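Uncharacterized conserved protein YiiM (Geobacillus stearothermophilus, PDB 5YHH) is a MOSC-domain protein that probably binds a molybdenum cofactor and acts in resistance to hydroxylaminopurine. Local coordinates at residues Y75-Y80 with A140-K146; A86-G90 with L128-H132; I180-Y184 with W207-F211; V103-D107 with I197-L203. All coordinates share one frame; numbering follows the deposited sequence.

Contact 1 of 4, residues Y75-Y80 with A140-K146; sequences YWEERY and AICQTGK
Helix segment 75-80 and helix segment 140-144 stand 13.2 Å apart at the closest approach of their axes, with 122° between their directions; Tyr75, Trp76 and Arg79 bridge the gap, and Lys146 joins from just after the second helix. Lys146 lies across the Tyr75 ring at about a right angle. Its CE sits over one face, 3.8 Å from the ring centroid, in a CH-pi contact. A bend at the last torsion, chi4 -71°, keeps NZ over the same ring for a cation-pi contact. Tyr75 OH meets the methyl CG2 of Thr144 at 3.5 Å. Trp76 brings the six-membered end of its indole to the second helix. Ala140 CB lies at the ring edge, 3.8 Å from Trp76 CZ3, and Ile141 CG1 packs obliquely near CZ2. Indole NE1 is satisfied by Tyr68 OH. Arg79 lays one face of its guanidinium on Ala140 CB, which is 3.5 Å from Arg79 CZ. In the guanidinium plane, NH2 makes a weak bond to Tyr75 OH. A water joins Arg79 NH2 to Gln143 OE1, a mediated link that is weak on the arginine side. Thr144 OG1 donates to Ala140 O at 2.8 Å, from the face of that carbonyl plane opposite to Thr144 N. Thr144 OG1 also accepts from Lys146 N. That second bond closes an ST turn at the end of helix 137-144, where Gly145 leaves helical geometry with positive phi. The arrangement is helix-to-helix packing within the MOSC domain, finished by an ST turn.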
# COMPACT_ATOMS: atom_id res chain seq x y z
N TYR A 75 2.49 -3.77 16.80
CA TYR A 75 3.07 -2.54 17.24
C TYR A 75 2.00 -1.50 17.59
O TYR A 75 2.09 -0.87 18.64
CB TYR A 75 4.02 -1.98 16.18
CG TYR A 75 4.50 -0.57 16.48
CD1 TYR A 75 5.59 -0.35 17.30
CD2 TYR A 75 3.88 0.54 15.90
CE1 TYR A 75 6.04 0.90 17.57
CE2 TYR A 75 4.31 1.82 16.19
CZ TYR A 75 5.41 1.99 17.00
OH TYR A 75 5.87 3.23 17.31
N TRP A 76 0.98 -1.34 16.75
CA TRP A 76 -0.05 -0.32 17.02
C TRP A 76 -0.85 -0.65 18.30
O TRP A 76 -1.21 0.26 19.05
CB TRP A 76 -1.00 -0.16 15.83
CG TRP A 76 -0.27 0.32 14.59
CD1 TRP A 76 -0.16 -0.32 13.40
CD2 TRP A 76 0.48 1.53 14.46
NE1 TRP A 76 0.60 0.41 12.53
CE2 TRP A 76 1.01 1.55 13.16
CE3 TRP A 76 0.75 2.60 15.31
CZ2 TRP A 76 1.79 2.58 12.70
CZ3 TRP A 76 1.53 3.65 14.84
CH2 TRP A 76 2.03 3.62 13.53
N GLU A 77 -1.09 -1.93 18.56
CA GLU A 77 -1.82 -2.31 19.76
C GLU A 77 -0.99 -2.02 20.99
O GLU A 77 -1.52 -1.63 22.03
CB GLU A 77 -2.20 -3.77 19.73
CG GLU A 77 -3.22 -4.11 18.63
CD GLU A 77 -3.61 -5.59 18.61
OE1 GLU A 77 -2.91 -6.44 19.27
OE2 GLU A 77 -4.65 -5.91 17.97
N GLU A 78 0.31 -2.21 20.86
CA GLU A 78 1.24 -1.89 21.96
C GLU A 78 1.37 -0.38 22.16
O GLU A 78 1.42 0.11 23.29
CB GLU A 78 2.59 -2.50 21.65
CG GLU A 78 2.56 -4.02 21.79
CD GLU A 78 3.79 -4.70 21.25
OE1 GLU A 78 4.59 -4.03 20.55
OE2 GLU A 78 3.95 -5.90 21.51
N ARG A 79 1.44 0.37 21.07
CA ARG A 79 1.53 1.84 21.20
C ARG A 79 0.26 2.46 21.76
O ARG A 79 0.34 3.36 22.61
CB ARG A 79 1.83 2.52 19.87
CG ARG A 79 1.90 4.04 20.05
CD ARG A 79 1.84 4.88 18.81
NE ARG A 79 3.15 5.23 18.30
CZ ARG A 79 3.64 6.44 18.04
NH1 ARG A 79 3.00 7.59 18.25
NH2 ARG A 79 4.85 6.49 17.53
N TYR A 80 -0.90 2.03 21.28
CA TYR A 80 -2.15 2.72 21.64
C TYR A 80 -3.06 2.01 22.63
O TYR A 80 -4.07 2.60 23.08
CB TYR A 80 -2.96 3.10 20.40
CG TYR A 80 -2.27 4.12 19.54
CD1 TYR A 80 -2.15 5.45 19.96
CD2 TYR A 80 -1.77 3.77 18.30
CE1 TYR A 80 -1.51 6.40 19.15
CE2 TYR A 80 -1.13 4.71 17.50
CZ TYR A 80 -1.02 6.02 17.91
OH TYR A 80 -0.37 6.92 17.10
N ALA A 140 3.04 9.23 13.31
CA ALA A 140 3.62 7.94 13.69
C ALA A 140 3.91 7.02 12.50
O ALA A 140 4.92 6.31 12.47
CB ALA A 140 2.72 7.21 14.71
N ILE A 141 3.01 6.99 11.55
CA ILE A 141 3.23 6.17 10.34
C ILE A 141 4.47 6.68 9.59
O ILE A 141 5.34 5.89 9.25
CB ILE A 141 1.98 6.14 9.42
CG1 ILE A 141 0.85 5.35 10.09
CG2 ILE A 141 2.32 5.53 8.04
CD1 ILE A 141 -0.52 5.60 9.48
N CYS A 142 4.56 7.99 9.38
CA CYS A 142 5.72 8.58 8.74
C CYS A 142 7.01 8.36 9.54
O CYS A 142 8.05 8.07 8.97
CB CYS A 142 5.50 10.07 8.43
SG CYS A 142 7.03 10.93 8.03
N GLN A 143 6.93 8.42 10.87
CA GLN A 143 8.12 8.20 11.69
C GLN A 143 8.57 6.73 11.71
O GLN A 143 9.78 6.47 11.73
CB GLN A 143 7.88 8.64 13.13
CG GLN A 143 7.89 10.14 13.36
CD GLN A 143 7.39 10.53 14.75
OE1 GLN A 143 6.58 9.83 15.38
NE2 GLN A 143 7.88 11.68 15.25
N THR A 144 7.64 5.78 11.74
CA THR A 144 8.00 4.38 11.87
C THR A 144 8.26 3.73 10.51
O THR A 144 8.90 2.69 10.44
CB THR A 144 6.89 3.59 12.59
OG1 THR A 144 5.64 3.71 11.85
CG2 THR A 144 6.71 4.13 13.99
N GLY A 145 7.69 4.30 9.45
CA GLY A 145 7.71 3.67 8.11
C GLY A 145 6.73 2.50 7.96
O GLY A 145 6.81 1.77 6.96
N LYS A 146 5.79 2.36 8.88
CA LYS A 146 4.81 1.27 8.87
C LYS A 146 3.58 1.73 8.11
O LYS A 146 2.50 1.92 8.66
CB LYS A 146 4.45 0.83 10.29
CG LYS A 146 5.67 0.34 11.08
CD LYS A 146 5.32 -0.04 12.54
CE LYS A 146 6.58 -0.28 13.45
NZ LYS A 146 7.29 -1.53 13.10
O HOH W 1 6.81 7.44 16.24

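Contact 2 of 4, residues A86-G90 with L128-H132; sequences AGAFG and LAFKH
Ala88 and His132 join a type I beta turn, Gly87 to Gly90, to helix 127-132 of the MOSC domain. The packed part centres on Leu128. Its CD1 lies 3.6 Å from Phe89 CA and equally close to Ala88 O. Its other methyl, CD2, meets Phe89 CD2 at 3.8 Å, obliquely to the ring. CG of Leu128 is anti to the backbone N, chi1 -167°, which sends both methyls to the turn. The Phe89 ring also stacks with Tyr68, and Ile141 packs on both Phe89 and Leu128, so this side is buried. Leu128 N bonds OD1 of the cysteinesulfonic acid at position 125, which ties the helix start to that modified residue.

The Lys131 side is looser and wetter. The extended chain runs past the turn with CE 3.3 Å from Ala88 O, then bends at chi4. Lys131 NZ forms a salt bridge with Asp32 and donates to a water at 2.6 Å. That water in turn donates to Gly87 O, bridging lysine and turn. The direct hydrogen bond meets the same Ala88 O that Leu128 CD1 and Lys131 CE crowd: His132 NE2 donates to it at 2.7 Å, nearly straight at 162°, with the oxygen close to the imidazole plane.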
# COMPACT_ATOMS: atom_id res chain seq x y z
N ALA A 86 -7.80 -6.65 10.93
CA ALA A 86 -7.87 -6.49 9.51
C ALA A 86 -8.85 -5.39 9.12
O ALA A 86 -9.98 -5.33 9.60
CB ALA A 86 -8.23 -7.88 8.84
N GLY A 87 -8.40 -4.48 8.27
CA GLY A 87 -9.23 -3.36 7.82
C GLY A 87 -8.94 -2.06 8.57
O GLY A 87 -9.37 -0.96 8.18
N ALA A 88 -8.16 -2.17 9.62
CA ALA A 88 -7.90 -1.04 10.51
C ALA A 88 -7.22 0.13 9.78
O ALA A 88 -7.41 1.30 10.17
CB ALA A 88 -7.08 -1.53 11.73
N PHE A 89 -6.42 -0.15 8.75
CA PHE A 89 -5.76 0.93 7.97
C PHE A 89 -6.42 1.26 6.66
O PHE A 89 -5.86 1.99 5.81
CB PHE A 89 -4.25 0.69 7.83
CG PHE A 89 -3.51 0.98 9.13
CD1 PHE A 89 -3.87 0.34 10.29
CD2 PHE A 89 -2.52 1.94 9.20
CE1 PHE A 89 -3.25 0.68 11.51
CE2 PHE A 89 -1.90 2.24 10.41
CZ PHE A 89 -2.27 1.62 11.54
N GLY A 90 -7.66 0.82 6.53
CA GLY A 90 -8.45 1.04 5.34
C GLY A 90 -7.94 0.21 4.19
O GLY A 90 -8.28 0.49 3.06
N LEU A 128 -7.54 8.39 8.20
CA LEU A 128 -7.09 7.36 9.15
C LEU A 128 -7.07 7.88 10.61
O LEU A 128 -7.51 7.21 11.56
CB LEU A 128 -5.74 6.84 8.64
CG LEU A 128 -5.11 5.59 9.20
CD1 LEU A 128 -6.04 4.39 8.97
CD2 LEU A 128 -3.71 5.47 8.55
N ALA A 129 -6.61 9.13 10.78
CA ALA A 129 -6.64 9.80 12.04
C ALA A 129 -8.08 9.94 12.58
O ALA A 129 -8.33 9.70 13.80
CB ALA A 129 -5.94 11.25 11.94
N PHE A 130 -9.01 10.30 11.71
CA PHE A 130 -10.42 10.40 12.09
C PHE A 130 -11.03 9.03 12.41
O PHE A 130 -11.78 8.88 13.38
CB PHE A 130 -11.25 11.15 11.04
CG PHE A 130 -11.15 12.64 11.19
CD1 PHE A 130 -11.91 13.29 12.14
CD2 PHE A 130 -10.25 13.36 10.45
CE1 PHE A 130 -11.79 14.65 12.34
CE2 PHE A 130 -10.13 14.74 10.61
CZ PHE A 130 -10.90 15.38 11.56
N LYS A 131 -10.67 8.01 11.63
CA LYS A 131 -11.18 6.66 11.90
C LYS A 131 -10.92 6.20 13.33
O LYS A 131 -11.80 5.66 13.99
CB LYS A 131 -10.55 5.67 10.92
CG LYS A 131 -11.11 4.22 10.97
CD LYS A 131 -10.45 3.43 9.87
CE LYS A 131 -10.67 1.93 10.00
NZ LYS A 131 -12.11 1.57 10.09
N HIS A 132 -9.69 6.40 13.78
CA HIS A 132 -9.26 5.93 15.10
C HIS A 132 -9.31 7.01 16.16
O HIS A 132 -9.06 6.76 17.36
CB HIS A 132 -7.87 5.33 14.97
CG HIS A 132 -7.83 4.12 14.09
ND1 HIS A 132 -8.45 2.94 14.44
CD2 HIS A 132 -7.36 3.95 12.84
CE1 HIS A 132 -8.31 2.06 13.45
NE2 HIS A 132 -7.63 2.64 12.48
O HOH W 2 -12.36 -0.62 8.66

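Contact 3 of 4, residues I180-Y184 with W207-F211; sequences INHIY and WRETF
An aromatic cluster of Tyr184, Trp207 and Phe211 joins the first and last helices of the YiiM-like three-helix domain. The helix segments 180-184 and 207-211 run 37° apart in direction, with 12.6 Å between their axes, and the rings bridge them. Tyr184 is central. Its first torsion is close to fully extended relative to its own N, and this sends the ring across to the other helix. One face of the phenol stacks, offset, on the six-membered ring of Trp207. The centroids are 4.2 Å apart and the planes make 29°. The overlap is closest at the rims, where Tyr184 CD1 is 3.3 Å from Trp207 CZ3. Phe211 meets the same tyrosine differently. The Tyr184 edge points to the Phe211 face in an offset edge-to-face pair, with centroids 5.9 Å apart and planes at 82°. Thr210 adds its methyl, CG2, which lies 3.9 Å from Tyr184 CE1. Ile180 wedges beside the two other rings: its CG2 is 3.8 Å from Trp207 CZ3 and comes to the edge of Phe211 near CZ. Asn181 OD1 approaches Trp207 CH2, while its ND2 is bonded to Ser147 OG. Outside the pair, Arg214 makes a cation-pi contact with Tyr184, and Pro121 packs on Trp207. The result is an aromatic cluster between two helices, facing strand 114-121, with Phe211 running into the three-helix core at Met194 and Ile197.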
# COMPACT_ATOMS: atom_id res chain seq x y z
N ILE A 180 12.30 3.75 -0.31
CA ILE A 180 11.64 4.83 -1.03
C ILE A 180 10.97 5.81 -0.05
O ILE A 180 11.10 7.02 -0.21
CB ILE A 180 10.65 4.31 -2.09
CG1 ILE A 180 11.41 3.55 -3.20
CG2 ILE A 180 9.92 5.48 -2.68
CD1 ILE A 180 10.56 2.65 -4.11
N ASN A 181 10.31 5.32 1.00
CA ASN A 181 9.76 6.21 2.01
C ASN A 181 10.86 7.03 2.68
O ASN A 181 10.69 8.21 3.00
CB ASN A 181 9.04 5.41 3.12
CG ASN A 181 7.58 5.13 2.80
OD1 ASN A 181 6.94 5.85 2.05
ND2 ASN A 181 7.05 4.10 3.41
N HIS A 182 12.00 6.38 2.93
CA HIS A 182 13.08 7.04 3.61
C HIS A 182 13.60 8.23 2.79
O HIS A 182 13.80 9.30 3.36
CB HIS A 182 14.19 6.06 3.97
CG HIS A 182 15.37 6.72 4.59
ND1 HIS A 182 15.39 7.08 5.92
CD2 HIS A 182 16.53 7.17 4.05
CE1 HIS A 182 16.54 7.69 6.18
NE2 HIS A 182 17.24 7.75 5.07
N ILE A 183 13.80 8.04 1.48
CA ILE A 183 14.24 9.12 0.57
C ILE A 183 13.21 10.24 0.53
O ILE A 183 13.55 11.40 0.65
CB ILE A 183 14.46 8.61 -0.89
CG1 ILE A 183 15.51 7.49 -0.95
CG2 ILE A 183 14.90 9.77 -1.82
CD1 ILE A 183 16.85 7.88 -0.38
N TYR A 184 11.95 9.87 0.38
CA TYR A 184 10.83 10.79 0.25
C TYR A 184 10.61 11.65 1.51
O TYR A 184 10.37 12.85 1.41
CB TYR A 184 9.57 9.97 -0.08
CG TYR A 184 8.31 10.76 -0.38
CD1 TYR A 184 7.94 11.02 -1.69
CD2 TYR A 184 7.49 11.23 0.65
CE1 TYR A 184 6.79 11.74 -1.98
CE2 TYR A 184 6.34 11.98 0.37
CZ TYR A 184 6.00 12.21 -0.96
OH TYR A 184 4.87 12.92 -1.27
N TRP A 207 4.14 9.99 -7.81
CA TRP A 207 5.43 9.95 -7.10
C TRP A 207 6.58 10.39 -8.00
O TRP A 207 7.48 11.11 -7.54
CB TRP A 207 5.72 8.57 -6.49
CG TRP A 207 5.00 8.40 -5.22
CD1 TRP A 207 3.65 8.45 -5.06
CD2 TRP A 207 5.55 8.23 -3.92
NE1 TRP A 207 3.32 8.30 -3.75
CE2 TRP A 207 4.47 8.17 -3.01
CE3 TRP A 207 6.85 8.09 -3.42
CZ2 TRP A 207 4.65 7.98 -1.64
CZ3 TRP A 207 7.03 7.91 -2.04
CH2 TRP A 207 5.93 7.88 -1.17
N ARG A 208 6.54 9.96 -9.27
CA ARG A 208 7.52 10.40 -10.28
C ARG A 208 7.52 11.92 -10.37
O ARG A 208 8.57 12.56 -10.30
CB ARG A 208 7.24 9.74 -11.65
CG ARG A 208 7.56 10.59 -12.91
CD ARG A 208 7.49 9.73 -14.20
NE ARG A 208 8.38 8.59 -14.00
CZ ARG A 208 8.02 7.33 -13.73
NH1 ARG A 208 6.74 6.96 -13.67
NH2 ARG A 208 8.97 6.43 -13.53
N GLU A 209 6.33 12.49 -10.51
CA GLU A 209 6.17 13.94 -10.66
C GLU A 209 6.77 14.68 -9.47
O GLU A 209 7.57 15.60 -9.63
CB GLU A 209 4.69 14.32 -10.85
CG GLU A 209 4.14 13.87 -12.21
CD GLU A 209 2.67 14.21 -12.41
OE1 GLU A 209 2.16 15.15 -11.74
OE2 GLU A 209 2.04 13.55 -13.27
N THR A 210 6.42 14.23 -8.27
CA THR A 210 6.93 14.82 -7.04
C THR A 210 8.46 14.81 -6.96
O THR A 210 9.07 15.80 -6.55
CB THR A 210 6.31 14.13 -5.81
OG1 THR A 210 4.89 14.32 -5.85
CG2 THR A 210 6.87 14.69 -4.51
N PHE A 211 9.07 13.70 -7.37
CA PHE A 211 10.54 13.59 -7.39
C PHE A 211 11.14 14.47 -8.50
O PHE A 211 12.30 14.88 -8.41
CB PHE A 211 10.99 12.14 -7.58
CG PHE A 211 10.86 11.26 -6.35
CD1 PHE A 211 11.35 11.66 -5.12
CD2 PHE A 211 10.30 9.99 -6.44
CE1 PHE A 211 11.25 10.83 -4.03
CE2 PHE A 211 10.20 9.16 -5.34
CZ PHE A 211 10.68 9.58 -4.15

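Contact 4 of 4, residues V103-D107 with I197-L203; sequences VCLGD and IASHPAL
Leu105 packs against His200, Ala202 and Leu203, and this apolar packing carries the contact. Leu105 sits in a type II beta turn, Cys104 to Asp107, and faces the end of helix 191-199 and the type I turn from His200 to Leu203. A chi1 of 176° swings CG of Leu105 away from its own N and over the imidazole. CD2 lies 3.7 Å from His200 CB and 3.9 Å from Leu203 CD1. CD1 turns to the backbone at Ala202 and Leu203. Ile180 of helix 177-185 also packs on Leu105.

The CH-pi contact comes from the same leucine. Its CG sits over the centre of the His200 imidazole, 4.2 Å from the centroid and 12° off the normal. The leucine and histidine side chains run antiparallel, one above the other.

Close packing of the glycine backbone is the third element. Gly106 lets the turn come near, with its CA 3.5 Å from Ala202 CB and beside His200 CE1. Its positive phi suits glycine.

Polar bonds hold each turn in shape. His200 ND1 accepts from Ala202 N at 3.1 Å, in the ring plane, which helps fix the rotation of the ring. NE2 has a weak bond to Val172 O. In the other turn, Cys104 N donates to Asp107 OD2 at 2.8 Å, from above the carboxylate plane, and Arg170 forms a salt bridge with the same oxygen. Between the two segments, then, the contact is apolar and CH-pi, while neighbouring bonds of Ala202 O to Arg152 and of Leu105 to the Leu175 backbone supply polar links.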
# COMPACT_ATOMS: atom_id res chain seq x y z
N VAL A 103 9.48 -5.76 0.40
CA VAL A 103 8.74 -5.54 -0.85
C VAL A 103 9.42 -4.41 -1.62
O VAL A 103 9.75 -3.35 -1.04
CB VAL A 103 7.28 -5.19 -0.54
CG1 VAL A 103 6.52 -4.75 -1.81
CG2 VAL A 103 6.61 -6.35 0.15
N CYS A 104 9.59 -4.61 -2.92
CA CYS A 104 10.28 -3.65 -3.77
C CYS A 104 9.37 -3.06 -4.83
O CYS A 104 8.45 -3.71 -5.32
CB CYS A 104 11.49 -4.30 -4.44
SG CYS A 104 12.80 -4.70 -3.26
N LEU A 105 9.68 -1.84 -5.21
CA LEU A 105 8.98 -1.17 -6.28
C LEU A 105 9.16 -2.04 -7.52
O LEU A 105 10.26 -2.52 -7.79
CB LEU A 105 9.58 0.21 -6.50
CG LEU A 105 9.03 1.03 -7.67
CD1 LEU A 105 7.52 1.31 -7.49
CD2 LEU A 105 9.87 2.30 -7.73
N GLY A 106 8.07 -2.32 -8.22
CA GLY A 106 8.12 -3.12 -9.42
C GLY A 106 7.96 -4.61 -9.22
O GLY A 106 7.81 -5.32 -10.21
N ASP A 107 7.97 -5.09 -7.98
CA ASP A 107 7.74 -6.52 -7.71
C ASP A 107 6.41 -6.89 -8.33
O ASP A 107 5.42 -6.17 -8.18
CB ASP A 107 7.60 -6.83 -6.21
CG ASP A 107 8.92 -6.85 -5.43
OD1 ASP A 107 10.02 -6.73 -5.99
OD2 ASP A 107 8.82 -6.99 -4.18
N ILE A 197 14.94 6.59 -8.34
CA ILE A 197 13.58 6.13 -8.05
C ILE A 197 12.60 6.67 -9.11
O ILE A 197 11.75 5.94 -9.60
CB ILE A 197 13.13 6.54 -6.63
CG1 ILE A 197 14.01 5.84 -5.56
CG2 ILE A 197 11.68 6.19 -6.45
CD1 ILE A 197 13.95 6.48 -4.14
N ALA A 198 12.73 7.95 -9.44
CA ALA A 198 11.91 8.56 -10.49
C ALA A 198 12.08 7.87 -11.85
O ALA A 198 11.16 7.90 -12.67
CB ALA A 198 12.24 10.04 -10.62
N SER A 199 13.24 7.26 -12.07
CA SER A 199 13.57 6.56 -13.31
C SER A 199 12.92 5.19 -13.42
O SER A 199 12.84 4.64 -14.54
CB SER A 199 15.07 6.38 -13.43
OG SER A 199 15.67 7.63 -13.70
N HIS A 200 12.46 4.65 -12.29
CA HIS A 200 11.83 3.36 -12.30
C HIS A 200 10.49 3.34 -13.07
O HIS A 200 9.56 4.05 -12.71
CB HIS A 200 11.62 2.82 -10.90
CG HIS A 200 11.61 1.33 -10.83
ND1 HIS A 200 10.64 0.58 -11.46
CD2 HIS A 200 12.47 0.45 -10.27
CE1 HIS A 200 10.89 -0.71 -11.26
NE2 HIS A 200 11.99 -0.81 -10.53
N PRO A 201 10.39 2.51 -14.11
CA PRO A 201 9.18 2.46 -14.94
C PRO A 201 7.91 2.02 -14.19
O PRO A 201 6.81 2.31 -14.62
CB PRO A 201 9.54 1.42 -16.01
CG PRO A 201 11.03 1.39 -16.02
CD PRO A 201 11.45 1.63 -14.63
N ALA A 202 8.08 1.31 -13.09
CA ALA A 202 6.94 0.87 -12.26
C ALA A 202 6.43 1.92 -11.26
O ALA A 202 5.34 1.75 -10.70
CB ALA A 202 7.30 -0.42 -11.52
N LEU A 203 7.16 3.02 -11.05
CA LEU A 203 6.70 4.07 -10.10
C LEU A 203 5.41 4.74 -10.59
O LEU A 203 5.27 5.07 -11.78
CB LEU A 203 7.76 5.14 -9.90
CG LEU A 203 7.52 6.15 -8.77
CD1 LEU A 203 7.54 5.46 -7.41
CD2 LEU A 203 8.57 7.24 -8.83

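How the contacts relate
Contacts 1 and 2 lie in the MOSC domain, with centres about 13 Å apart. They share a core where Trp76 and Ile141 meet Phe89 and Leu128. Both segments of contact 2 fall between those of contact 1 along the chain. Contact 1 closes before contact 3 opens, and just reaches it where Gly145 meets Asn181. Contacts 3 and 4 are about 11 Å apart, and their segments alternate along the chain. Arg208 of contact 3 probably hydrogen-bonds to the carbonyls of Ala198 and His200 in contact 4. Contact 3 lies within the three-helix domain. In contact 4 the MOSC loop 103-107 meets the C-terminal helical region, so the two domains form one body.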